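Local coordinates for protein acyl-CoA dehydrogenase (Mycobacterium thermoresistibile, PDB 3NF4) that probably oxidises acyl-CoA thioesters to the trans-2-enoyl-CoA, with flavin-adenine dinucleotide taking up the electrons, at residues A264-A269 with D295-V300; F291-M296 with V343-G348; A334-T339 with R362-M367. All coordinates share one frame; numbering follows the deposited sequence.

Contact 1 of 3, residues A264-A269 with D295-V300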
ATOM      1  N   ALA A 264      19.872   2.168  10.263  1.00 40.77           N
ATOM      2  CA  ALA A 264      20.016   2.125  11.734  1.00 41.52           C
ATOM      3  C   ALA A 264      18.839   1.406  12.441  1.00 40.92           C
ATOM      4  O   ALA A 264      19.034   0.637  13.359  1.00 41.45           O
ATOM      5  CB  ALA A 264      20.160   3.538  12.284  1.00 41.30           C
ATOM      6  N   ALA A 265      17.618   1.673  12.004  1.00 41.17           N
ATOM      7  CA  ALA A 265      16.413   1.064  12.583  1.00 41.08           C
ATOM      8  C   ALA A 265      16.328  -0.415  12.185  1.00 41.82           C
ATOM      9  O   ALA A 265      15.916  -1.247  12.985  1.00 43.06           O
ATOM     10  CB  ALA A 265      15.167   1.822  12.152  1.00 39.57           C
ATOM     11  N   LEU A 266      16.749  -0.754  10.973  1.00 41.73           N
ATOM     12  CA  LEU A 266      16.828  -2.150  10.586  1.00 42.94           C
ATOM     13  C   LEU A 266      17.829  -2.970  11.459  1.00 44.93           C
ATOM     14  O   LEU A 266      17.494  -4.098  11.859  1.00 45.10           O
ATOM     15  CB  LEU A 266      17.144  -2.304   9.089  1.00 42.47           C
ATOM     16  CG  LEU A 266      17.278  -3.756   8.571  1.00 42.92           C
ATOM     17  CD1 LEU A 266      15.926  -4.410   8.525  1.00 40.59           C
ATOM     18  CD2 LEU A 266      17.961  -3.898   7.175  1.00 40.56           C
ATOM     19  N   ASP A 267      19.027  -2.427  11.728  1.00 45.61           N
ATOM     20  CA  ASP A 267      20.025  -3.114  12.580  1.00 48.11           C
ATOM     21  C   ASP A 267      19.515  -3.362  14.036  1.00 48.59           C
ATOM     22  O   ASP A 267      19.682  -4.465  14.570  1.00 48.94           O
ATOM     23  CB  ASP A 267      21.384  -2.373  12.598  1.00 48.61           C
ATOM     24  CG  ASP A 267      22.124  -2.423  11.236  1.00 53.12           C
ATOM     25  OD1 ASP A 267      21.917  -3.385  10.440  1.00 55.54           O
ATOM     26  OD2 ASP A 267      22.950  -1.509  10.966  1.00 54.99           O
ATOM     27  N   GLU A 268      18.892  -2.355  14.659  1.00 47.72           N
ATOM     28  CA  GLU A 268      18.219  -2.559  15.942  1.00 48.20           C
ATOM     29  C   GLU A 268      17.241  -3.750  15.940  1.00 47.51           C
ATOM     30  O   GLU A 268      17.280  -4.588  16.848  1.00 47.66           O
ATOM     31  CB  GLU A 268      17.450  -1.307  16.367  1.00 48.15           C
ATOM     32  CG  GLU A 268      18.307  -0.092  16.695  1.00 51.43           C
ATOM     33  CD  GLU A 268      19.128  -0.263  17.975  1.00 59.78           C
ATOM     34  OE1 GLU A 268      18.736  -1.092  18.845  1.00 62.67           O
ATOM     35  OE2 GLU A 268      20.160   0.451  18.123  1.00 60.45           O
ATOM     36  N   ALA A 269      16.374  -3.817  14.925  1.00 45.79           N
ATOM     37  CA  ALA A 269      15.306  -4.818  14.877  1.00 45.20           C
ATOM     38  C   ALA A 269      15.825  -6.239  14.587  1.00 46.09           C
ATOM     39  O   ALA A 269      15.341  -7.212  15.176  1.00 46.47           O
ATOM     40  CB  ALA A 269      14.213  -4.412  13.868  1.00 43.01           C
ATOM     41  N   ASP A 295      10.643  -7.591   4.304  1.00 38.06           N
ATOM     42  CA  ASP A 295      10.151  -6.379   3.598  1.00 38.43           C
ATOM     43  C   ASP A 295      10.890  -5.106   4.005  1.00 37.74           C
ATOM     44  O   ASP A 295      11.126  -4.263   3.154  1.00 36.97           O
ATOM     45  CB  ASP A 295       8.624  -6.182   3.732  1.00 38.49           C
ATOM     46  CG  ASP A 295       7.799  -7.194   2.872  1.00 41.62           C
ATOM     47  OD1 ASP A 295       8.175  -7.554   1.723  1.00 43.42           O
ATOM     48  OD2 ASP A 295       6.744  -7.637   3.360  1.00 46.36           O
ATOM     49  N   MET A 296      11.289  -5.002   5.277  1.00 37.41           N
ATOM     50  CA  MET A 296      12.194  -3.933   5.737  1.00 38.95           C
ATOM     51  C   MET A 296      13.581  -3.957   5.016  1.00 39.79           C
ATOM     52  O   MET A 296      14.087  -2.893   4.588  1.00 40.64           O
ATOM     53  CB  MET A 296      12.392  -3.968   7.284  1.00 38.60           C
ATOM     54  CG  MET A 296      11.097  -3.721   8.127  1.00 37.01           C
ATOM     55  SD  MET A 296      11.233  -4.191   9.912  1.00 42.17           S
ATOM     56  CE  MET A 296      12.684  -3.287  10.463  1.00 35.54           C
ATOM     57  N   ALA A 297      14.190  -5.143   4.883  1.00 39.26           N
ATOM     58  CA  ALA A 297      15.516  -5.249   4.255  1.00 39.06           C
ATOM     59  C   ALA A 297      15.480  -4.874   2.746  1.00 38.91           C
ATOM     60  O   ALA A 297      16.407  -4.205   2.248  1.00 39.88           O
ATOM     61  CB  ALA A 297      16.124  -6.644   4.486  1.00 38.76           C
ATOM     62  N   ALA A 298      14.433  -5.313   2.045  1.00 36.83           N
ATOM     63  CA  ALA A 298      14.161  -4.927   0.661  1.00 37.47           C
ATOM     64  C   ALA A 298      13.997  -3.395   0.463  1.00 37.73           C
ATOM     65  O   ALA A 298      14.534  -2.804  -0.503  1.00 37.96           O
ATOM     66  CB  ALA A 298      12.919  -5.646   0.148  1.00 35.67           C
ATOM     67  N   ALA A 299      13.281  -2.756   1.388  1.00 36.95           N
ATOM     68  CA  ALA A 299      13.081  -1.311   1.321  1.00 36.57           C
ATOM     69  C   ALA A 299      14.400  -0.522   1.444  1.00 36.57           C
ATOM     70  O   ALA A 299      14.648   0.407   0.647  1.00 36.73           O
ATOM     71  CB  ALA A 299      12.001  -0.836   2.373  1.00 36.33           C
ATOM     72  N   VAL A 300      15.242  -0.877   2.420  1.00 36.17           N
ATOM     73  CA  VAL A 300      16.552  -0.233   2.555  1.00 35.60           C
ATOM     74  C   VAL A 300      17.451  -0.451   1.314  1.00 36.54           C
ATOM     75  O   VAL A 300      18.038   0.514   0.794  1.00 36.15           O
ATOM     76  CB  VAL A 300      17.313  -0.639   3.851  1.00 36.97           C
ATOM     77  CG1 VAL A 300      18.606   0.198   4.007  1.00 38.13           C
ATOM     78  CG2 VAL A 300      16.431  -0.475   5.117  1.00 33.31           C
TER

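Contact 2 of 3, residues F291-M296 with V343-G348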
ATOM      1  N   PHE A 291       8.763 -12.282   7.675  1.00 47.69           N
ATOM      2  CA  PHE A 291       8.234 -11.575   6.515  1.00 47.18           C
ATOM      3  C   PHE A 291       8.227 -10.030   6.707  1.00 46.06           C
ATOM      4  O   PHE A 291       8.495  -9.282   5.780  1.00 45.22           O
ATOM      5  CB  PHE A 291       6.843 -12.120   6.151  1.00 47.24           C
ATOM      6  CG  PHE A 291       6.882 -13.385   5.306  1.00 49.02           C
ATOM      7  CD1 PHE A 291       7.888 -14.336   5.478  1.00 52.13           C
ATOM      8  CD2 PHE A 291       5.921 -13.610   4.317  1.00 49.50           C
ATOM      9  CE1 PHE A 291       7.928 -15.500   4.701  1.00 51.77           C
ATOM     10  CE2 PHE A 291       5.956 -14.738   3.529  1.00 48.52           C
ATOM     11  CZ  PHE A 291       6.964 -15.695   3.718  1.00 51.28           C
ATOM     12  N   LEU A 292       7.952  -9.564   7.918  1.00 44.93           N
ATOM     13  CA  LEU A 292       8.040  -8.135   8.194  1.00 43.56           C
ATOM     14  C   LEU A 292       9.503  -7.636   8.063  1.00 42.44           C
ATOM     15  O   LEU A 292       9.741  -6.616   7.417  1.00 42.07           O
ATOM     16  CB  LEU A 292       7.483  -7.843   9.580  1.00 44.25           C
ATOM     17  CG  LEU A 292       6.967  -6.472   9.968  1.00 46.01           C
ATOM     18  CD1 LEU A 292       5.552  -6.264   9.408  1.00 46.99           C
ATOM     19  CD2 LEU A 292       6.933  -6.382  11.472  1.00 46.23           C
ATOM     20  N   LEU A 293      10.463  -8.362   8.641  1.00 40.87           N
ATOM     21  CA  LEU A 293      11.894  -8.027   8.506  1.00 40.15           C
ATOM     22  C   LEU A 293      12.414  -8.120   7.069  1.00 39.76           C
ATOM     23  O   LEU A 293      13.238  -7.303   6.644  1.00 39.04           O
ATOM     24  CB  LEU A 293      12.761  -8.911   9.410  1.00 40.99           C
ATOM     25  CG  LEU A 293      12.755  -8.634  10.912  1.00 42.12           C
ATOM     26  CD1 LEU A 293      13.264  -9.870  11.653  1.00 44.73           C
ATOM     27  CD2 LEU A 293      13.589  -7.409  11.250  1.00 39.72           C
ATOM     28  N   ALA A 294      11.944  -9.125   6.335  1.00 39.67           N
ATOM     29  CA  ALA A 294      12.296  -9.286   4.908  1.00 40.04           C
ATOM     30  C   ALA A 294      11.870  -8.073   4.089  1.00 38.90           C
ATOM     31  O   ALA A 294      12.663  -7.580   3.279  1.00 39.33           O
ATOM     32  CB  ALA A 294      11.696 -10.610   4.302  1.00 39.32           C
ATOM     33  N   ASP A 295      10.643  -7.591   4.304  1.00 38.06           N
ATOM     34  CA  ASP A 295      10.151  -6.379   3.598  1.00 38.43           C
ATOM     35  C   ASP A 295      10.890  -5.106   4.005  1.00 37.74           C
ATOM     36  O   ASP A 295      11.126  -4.263   3.154  1.00 36.97           O
ATOM     37  CB  ASP A 295       8.624  -6.182   3.732  1.00 38.49           C
ATOM     38  CG  ASP A 295       7.799  -7.194   2.872  1.00 41.62           C
ATOM     39  OD1 ASP A 295       8.175  -7.554   1.723  1.00 43.42           O
ATOM     40  OD2 ASP A 295       6.744  -7.637   3.360  1.00 46.36           O
ATOM     41  N   MET A 296      11.289  -5.002   5.277  1.00 37.41           N
ATOM     42  CA  MET A 296      12.194  -3.933   5.737  1.00 38.95           C
ATOM     43  C   MET A 296      13.581  -3.957   5.016  1.00 39.79           C
ATOM     44  O   MET A 296      14.087  -2.893   4.588  1.00 40.64           O
ATOM     45  CB  MET A 296      12.392  -3.968   7.284  1.00 38.60           C
ATOM     46  CG  MET A 296      11.097  -3.721   8.127  1.00 37.01           C
ATOM     47  SD  MET A 296      11.233  -4.191   9.912  1.00 42.17           S
ATOM     48  CE  MET A 296      12.684  -3.287  10.463  1.00 35.54           C
ATOM     49  N   VAL A 343       9.544  -0.513  15.480  1.00 36.07           N
ATOM     50  CA  VAL A 343       8.891  -0.424  16.791  1.00 36.21           C
ATOM     51  C   VAL A 343       8.015  -1.670  16.940  1.00 38.36           C
ATOM     52  O   VAL A 343       7.962  -2.280  18.002  1.00 39.55           O
ATOM     53  CB  VAL A 343       7.992   0.856  16.900  1.00 35.34           C
ATOM     54  CG1 VAL A 343       7.205   0.904  18.252  1.00 34.21           C
ATOM     55  CG2 VAL A 343       8.847   2.065  16.799  1.00 31.91           C
ATOM     56  N   GLN A 344       7.324  -2.027  15.858  1.00 39.39           N
ATOM     57  CA  GLN A 344       6.489  -3.220  15.799  1.00 41.22           C
ATOM     58  C   GLN A 344       7.251  -4.524  16.193  1.00 42.15           C
ATOM     59  O   GLN A 344       6.763  -5.306  17.016  1.00 42.67           O
ATOM     60  CB  GLN A 344       5.829  -3.322  14.400  1.00 40.63           C
ATOM     61  CG  GLN A 344       4.600  -4.286  14.297  1.00 41.11           C
ATOM     62  CD  GLN A 344       3.432  -3.836  15.152  1.00 44.06           C
ATOM     63  OE1 GLN A 344       3.323  -2.649  15.490  1.00 40.51           O
ATOM     64  NE2 GLN A 344       2.554  -4.790  15.531  1.00 44.05           N
ATOM     65  N   VAL A 345       8.443  -4.731  15.619  1.00 42.89           N
ATOM     66  CA  VAL A 345       9.333  -5.868  15.961  1.00 43.58           C
ATOM     67  C   VAL A 345       9.685  -5.961  17.485  1.00 45.14           C
ATOM     68  O   VAL A 345       9.665  -7.050  18.066  1.00 44.96           O
ATOM     69  CB  VAL A 345      10.600  -5.873  15.053  1.00 43.82           C
ATOM     70  CG1 VAL A 345      11.622  -6.878  15.524  1.00 44.32           C
ATOM     71  CG2 VAL A 345      10.210  -6.132  13.566  1.00 42.74           C
ATOM     72  N   PHE A 346       9.951  -4.824  18.135  1.00 45.57           N
ATOM     73  CA  PHE A 346      10.238  -4.827  19.582  1.00 46.82           C
ATOM     74  C   PHE A 346       9.028  -5.144  20.517  1.00 47.91           C
ATOM     75  O   PHE A 346       9.222  -5.553  21.669  1.00 49.05           O
ATOM     76  CB  PHE A 346      10.890  -3.507  20.003  1.00 46.20           C
ATOM     77  CG  PHE A 346      12.374  -3.404  19.678  1.00 45.63           C
ATOM     78  CD1 PHE A 346      12.811  -3.247  18.353  1.00 41.66           C
ATOM     79  CD2 PHE A 346      13.324  -3.410  20.700  1.00 44.79           C
ATOM     80  CE1 PHE A 346      14.159  -3.108  18.045  1.00 41.27           C
ATOM     81  CE2 PHE A 346      14.720  -3.297  20.415  1.00 44.66           C
ATOM     82  CZ  PHE A 346      15.133  -3.135  19.078  1.00 44.76           C
ATOM     83  N   GLY A 347       7.792  -4.958  20.036  1.00 47.84           N
ATOM     84  CA  GLY A 347       6.620  -5.079  20.901  1.00 46.93           C
ATOM     85  C   GLY A 347       6.551  -3.914  21.883  1.00 47.53           C
ATOM     86  O   GLY A 347       7.041  -2.816  21.593  1.00 46.62           O
ATOM     87  N   GLY A 348       5.953  -4.154  23.060  1.00 48.29           N
ATOM     88  CA  GLY A 348       5.728  -3.106  24.059  1.00 47.77           C
ATOM     89  C   GLY A 348       6.971  -2.335  24.479  1.00 48.26           C
ATOM     90  O   GLY A 348       6.897  -1.104  24.665  1.00 48.05           O
TER

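Contact 3 of 3, residues A334-T339 with R362-M367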
ATOM      1  N   ALA A 334      10.465   4.998   2.386  1.00 36.74           N
ATOM      2  CA  ALA A 334      11.075   3.807   3.029  1.00 36.28           C
ATOM      3  C   ALA A 334      11.456   4.016   4.501  1.00 35.88           C
ATOM      4  O   ALA A 334      11.224   3.118   5.320  1.00 35.84           O
ATOM      5  CB  ALA A 334      12.308   3.289   2.227  1.00 36.42           C
ATOM      6  N   ALA A 335      12.040   5.174   4.842  1.00 35.61           N
ATOM      7  CA  ALA A 335      12.374   5.441   6.248  1.00 36.14           C
ATOM      8  C   ALA A 335      11.116   5.454   7.138  1.00 36.14           C
ATOM      9  O   ALA A 335      11.114   4.876   8.229  1.00 36.52           O
ATOM     10  CB  ALA A 335      13.219   6.743   6.430  1.00 35.80           C
ATOM     11  N   MET A 336      10.038   6.076   6.665  1.00 36.62           N
ATOM     12  CA  MET A 336       8.815   6.102   7.456  1.00 36.84           C
ATOM     13  C   MET A 336       8.262   4.691   7.657  1.00 36.90           C
ATOM     14  O   MET A 336       7.857   4.332   8.767  1.00 37.23           O
ATOM     15  CB  MET A 336       7.749   7.018   6.843  1.00 37.30           C
ATOM     16  CG  MET A 336       6.550   7.307   7.788  1.00 37.72           C
ATOM     17  SD  MET A 336       7.094   8.402   9.135  1.00 42.95           S
ATOM     18  CE  MET A 336       7.037   7.249  10.507  1.00 40.58           C
ATOM     19  N   LYS A 337       8.275   3.875   6.608  1.00 36.17           N
ATOM     20  CA  LYS A 337       7.789   2.481   6.735  1.00 36.74           C
ATOM     21  C   LYS A 337       8.689   1.562   7.588  1.00 35.79           C
ATOM     22  O   LYS A 337       8.175   0.768   8.379  1.00 36.24           O
ATOM     23  CB  LYS A 337       7.578   1.866   5.341  1.00 37.61           C
ATOM     24  CG  LYS A 337       6.971   0.477   5.327  1.00 42.05           C
ATOM     25  CD  LYS A 337       7.416  -0.307   4.069  1.00 49.08           C
ATOM     26  CE  LYS A 337       6.945  -1.795   4.104  1.00 52.64           C
ATOM     27  NZ  LYS A 337       6.889  -2.421   2.728  1.00 56.15           N
ATOM     28  N   VAL A 338      10.013   1.643   7.409  1.00 34.43           N
ATOM     29  CA  VAL A 338      10.967   0.803   8.167  1.00 33.67           C
ATOM     30  C   VAL A 338      11.028   1.183   9.662  1.00 34.26           C
ATOM     31  O   VAL A 338      11.092   0.307  10.518  1.00 33.98           O
ATOM     32  CB  VAL A 338      12.388   0.848   7.525  1.00 34.31           C
ATOM     33  CG1 VAL A 338      13.432   0.226   8.394  1.00 32.65           C
ATOM     34  CG2 VAL A 338      12.380   0.196   6.080  1.00 33.09           C
ATOM     35  N   THR A 339      10.986   2.477   9.986  1.00 33.99           N
ATOM     36  CA  THR A 339      11.079   2.884  11.399  1.00 33.97           C
ATOM     37  C   THR A 339       9.809   2.490  12.166  1.00 35.13           C
ATOM     38  O   THR A 339       9.900   2.088  13.346  1.00 36.08           O
ATOM     39  CB  THR A 339      11.336   4.392  11.565  1.00 34.10           C
ATOM     40  OG1 THR A 339      10.396   5.134  10.772  1.00 32.80           O
ATOM     41  CG2 THR A 339      12.762   4.788  11.157  1.00 32.70           C
ATOM     42  N   ARG A 362      10.124   9.062  15.142  1.00 38.82           N
ATOM     43  CA  ARG A 362       9.846  10.499  15.227  1.00 39.00           C
ATOM     44  C   ARG A 362      10.744  11.315  14.253  1.00 39.08           C
ATOM     45  O   ARG A 362      10.286  12.288  13.650  1.00 39.94           O
ATOM     46  CB  ARG A 362       9.994  11.018  16.688  1.00 39.37           C
ATOM     47  CG  ARG A 362       8.978  10.410  17.697  1.00 37.43           C
ATOM     48  CD  ARG A 362       9.097  11.058  19.091  1.00 38.36           C
ATOM     49  NE  ARG A 362      10.214  10.537  19.898  1.00 38.44           N
ATOM     50  CZ  ARG A 362      11.325  11.210  20.214  1.00 43.06           C
ATOM     51  NH1 ARG A 362      11.529  12.450  19.778  1.00 44.46           N
ATOM     52  NH2 ARG A 362      12.272  10.635  20.959  1.00 42.42           N
ATOM     53  N   GLU A 363      11.982  10.893  14.059  1.00 38.34           N
ATOM     54  CA  GLU A 363      12.884  11.560  13.119  1.00 38.85           C
ATOM     55  C   GLU A 363      12.495  11.376  11.652  1.00 39.05           C
ATOM     56  O   GLU A 363      12.728  12.268  10.827  1.00 39.35           O
ATOM     57  CB  GLU A 363      14.344  11.102  13.332  1.00 39.16           C
ATOM     58  CG  GLU A 363      14.971  11.735  14.555  1.00 40.48           C
ATOM     59  CD  GLU A 363      16.262  11.062  15.093  1.00 43.71           C
ATOM     60  OE1 GLU A 363      16.855  10.150  14.460  1.00 39.92           O
ATOM     61  OE2 GLU A 363      16.690  11.481  16.196  1.00 45.45           O
ATOM     62  N   ALA A 364      11.879  10.245  11.312  1.00 38.11           N
ATOM     63  CA  ALA A 364      11.619   9.956   9.895  1.00 37.19           C
ATOM     64  C   ALA A 364      10.493  10.812   9.287  1.00 37.12           C
ATOM     65  O   ALA A 364      10.529  11.110   8.084  1.00 35.96           O
ATOM     66  CB  ALA A 364      11.347   8.421   9.668  1.00 36.34           C
ATOM     67  N   LYS A 365       9.503  11.179  10.112  1.00 36.70           N
ATOM     68  CA  LYS A 365       8.324  11.929   9.641  1.00 37.24           C
ATOM     69  C   LYS A 365       8.673  13.242   8.917  1.00 38.20           C
ATOM     70  O   LYS A 365       8.103  13.519   7.874  1.00 37.93           O
ATOM     71  CB  LYS A 365       7.310  12.183  10.777  1.00 36.41           C
ATOM     72  CG  LYS A 365       6.046  12.905  10.348  1.00 37.22           C
ATOM     73  CD  LYS A 365       5.205  12.082   9.318  1.00 38.80           C
ATOM     74  CE  LYS A 365       5.004  12.877   8.024  1.00 38.45           C
ATOM     75  NZ  LYS A 365       4.187  12.166   6.986  1.00 37.30           N
ATOM     76  N   ILE A 366       9.602  14.034   9.457  1.00 40.01           N
ATOM     77  CA  ILE A 366       9.943  15.367   8.867  1.00 41.70           C
ATOM     78  C   ILE A 366      10.675  15.220   7.507  1.00 42.45           C
ATOM     79  O   ILE A 366      10.613  16.094   6.639  1.00 43.63           O
ATOM     80  CB  ILE A 366      10.789  16.243   9.861  1.00 43.12           C
ATOM     81  CG1 ILE A 366      11.005  17.704   9.355  1.00 46.14           C
ATOM     82  CG2 ILE A 366      12.158  15.618  10.101  1.00 40.47           C
ATOM     83  CD1 ILE A 366       9.718  18.489   8.927  1.00 46.19           C
ATOM     84  N   MET A 367      11.345  14.097   7.315  1.00 42.01           N
ATOM     85  CA  MET A 367      12.012  13.810   6.053  1.00 42.39           C
ATOM     86  C   MET A 367      11.049  13.727   4.851  1.00 42.32           C
ATOM     87  O   MET A 367      11.407  14.124   3.706  1.00 42.68           O
ATOM     88  CB  MET A 367      12.826  12.528   6.211  1.00 41.83           C
ATOM     89  CG  MET A 367      14.257  12.728   5.998  1.00 43.31           C
ATOM     90  SD  MET A 367      15.241  12.025   7.304  1.00 44.89           S
ATOM     91  CE  MET A 367      15.660  13.494   8.250  1.00 43.55           C
TER

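Contact 1 of 3, residues A264-A269 with D295-V300
Leu-266 and Met-296 reach across between two long helices, and their side chains lie alongside each other, each pointing to the opposite helix. The segments run close to antiparallel, at 155° between their N-to-C directions. Their axes come within 10.4 Å, so apolar side chains fill the space between the backbones. There is no hydrogen bond across the contact.

Leu-266 can be followed outwards. CB is directed at segment 295-300. CG stands anti to the backbone N (chi1 179°), which carries the fork of the side chain over to the other helix. The two methyls then part. CD1 packs against the root of Met-296, 3.8 Å from its CB. CD2 lies over the helix backbone, 4.0 Å from Ala-297 CA. The same CD2 is also 4.3 Å from Val-300 CG2, so this methyl sits between successive turns of the partner helix.

Met-296 returns the contact. Its chain bends at the last torsion (chi3 54°), which turns the terminal methyl back to the other helix. There CE touches two residues one turn apart. It is 3.9 Å from Leu-266 CD1 and 3.9 Å from Ala-269 CB. Leu-266 CD1 thus touches both the base and the tip of one methionine, which lie on the same side of it.

All five touching residues are buried. Helix 321-346 covers one flank, with Val-345 on Ala-269 and Asp-341 on Met-296. Ala-297 also packs on Ile-381 of the second subunit. Two successive antiparallel helices joined by an apolar seam of this kind are characteristic of the up-and-down helical bundle that forms the C-terminal domain of acyl-CoA dehydrogenases.

Contact 2 of 3, residues F291-M296 with V343-G348
Gln-344 NE2 is held by two groups of the third subunit, Gln-375 OE1 and, weakly, the Gln-368 carbonyl, while CG of the same side chain lies 4.2 Å from Leu-292 CD2. The contact belongs to the C-terminal helical bundle of the acyl-CoA dehydrogenase fold. It joins helix 289-315 to the last turn of helix 321-346. The other amide atom, Gln-344 OE1, bonds to Lys-365 NZ of the third subunit. The aliphatic base of this glutamine therefore faces its own bundle, and its amide serves the subunit interface.

Between the segments themselves the meeting is apolar. Val-345 is the common partner. Its CG1 is anti to the backbone N (chi1 171°), and CG2 is the branch that does the touching. Leu-292 brings CD2 to 3.9 Å from Val-345 CG2. Leu-293 reaches the same methyl with its tip, CD2 lying 4.3 Å from Val-345 CG2.

On the 291-296 side, the second subunit adds a salt bridge from its Arg-378 to Asp-295 OD1. The other helix ends soon after the contact, where Gly-347 takes a positive phi. Roughly at right angles to the approach of Leu-292, the sulfur Met-296 SD comes to 4.3 Å from Val-345 CG2.

Contact 3 of 3, residues A334-T339 with R362-M367
Segments 334-339 and 362-367, both helical, run nearly antiparallel, at 160°, with their axes 8.5 Å apart and Met-336 CA 5.4 Å from Ala-364 CA. Small side chains permit this close approach.

Ala-364 is the centre of it. Its CB points at the other helix and meets one turn of it, 3.6 Å from Thr-339 OG1 and 4.1 Å from Ala-335 CB. The hydroxyl it touches is already engaged within its own helix. OG1 stands between the backbone N and the carbonyl carbon (chi1 50°), and from there it donates to Ala-335 O at 2.7 Å. The angle at that oxygen, C=O to donor, is 143°. Thr-339 N reaches the same Ala-335 O at 3.0 Å from the opposite face of the carbonyl plane. Two bonds thus grip this buried oxygen, and the Ala-364 methyl can lie against polar atoms that have their partners.

Met-336 flanks the alanine. Its chain bends twice and lays SD along the next residue, 3.8 Å from Lys-365 CA. The amine of Lys-365 leads off to Gln-368 OE1 and to the Thr-340 carbonyl of the third subunit.

Ile-366, next to Lys-365 in the chain, touches the FAD and belongs to its pocket, so the contact lies close to the cofactor site. Helix 247-274 adjoins the pair, with Leu-261 on Ala-364 and Ala-265 on Thr-339. Helix 289-315 meets Val-338 through Ala-299, and helix 92-104 of the N-terminal part reaches Met-367 through Val-96.

Overall arrangement
Following the chain, contact 1 comes first. It pairs helix 247-274 with helix 289-315 and closes the connection between them. Contact 2 opens on the stretch where contact 1 ends, sharing Asp-295 and Met-296, and closes the loop to the end of helix 321-346. Contact 3 starts earlier on that helix, so its segments alternate with those of contact 2, and it closes on helix 357-367. Contacts 1 and 3 lie in series but touch in space, where Met-296 meets Val-338. Together the three tie four helices of the C-terminal domain into one body, from subunit interfaces to the FAD pocket.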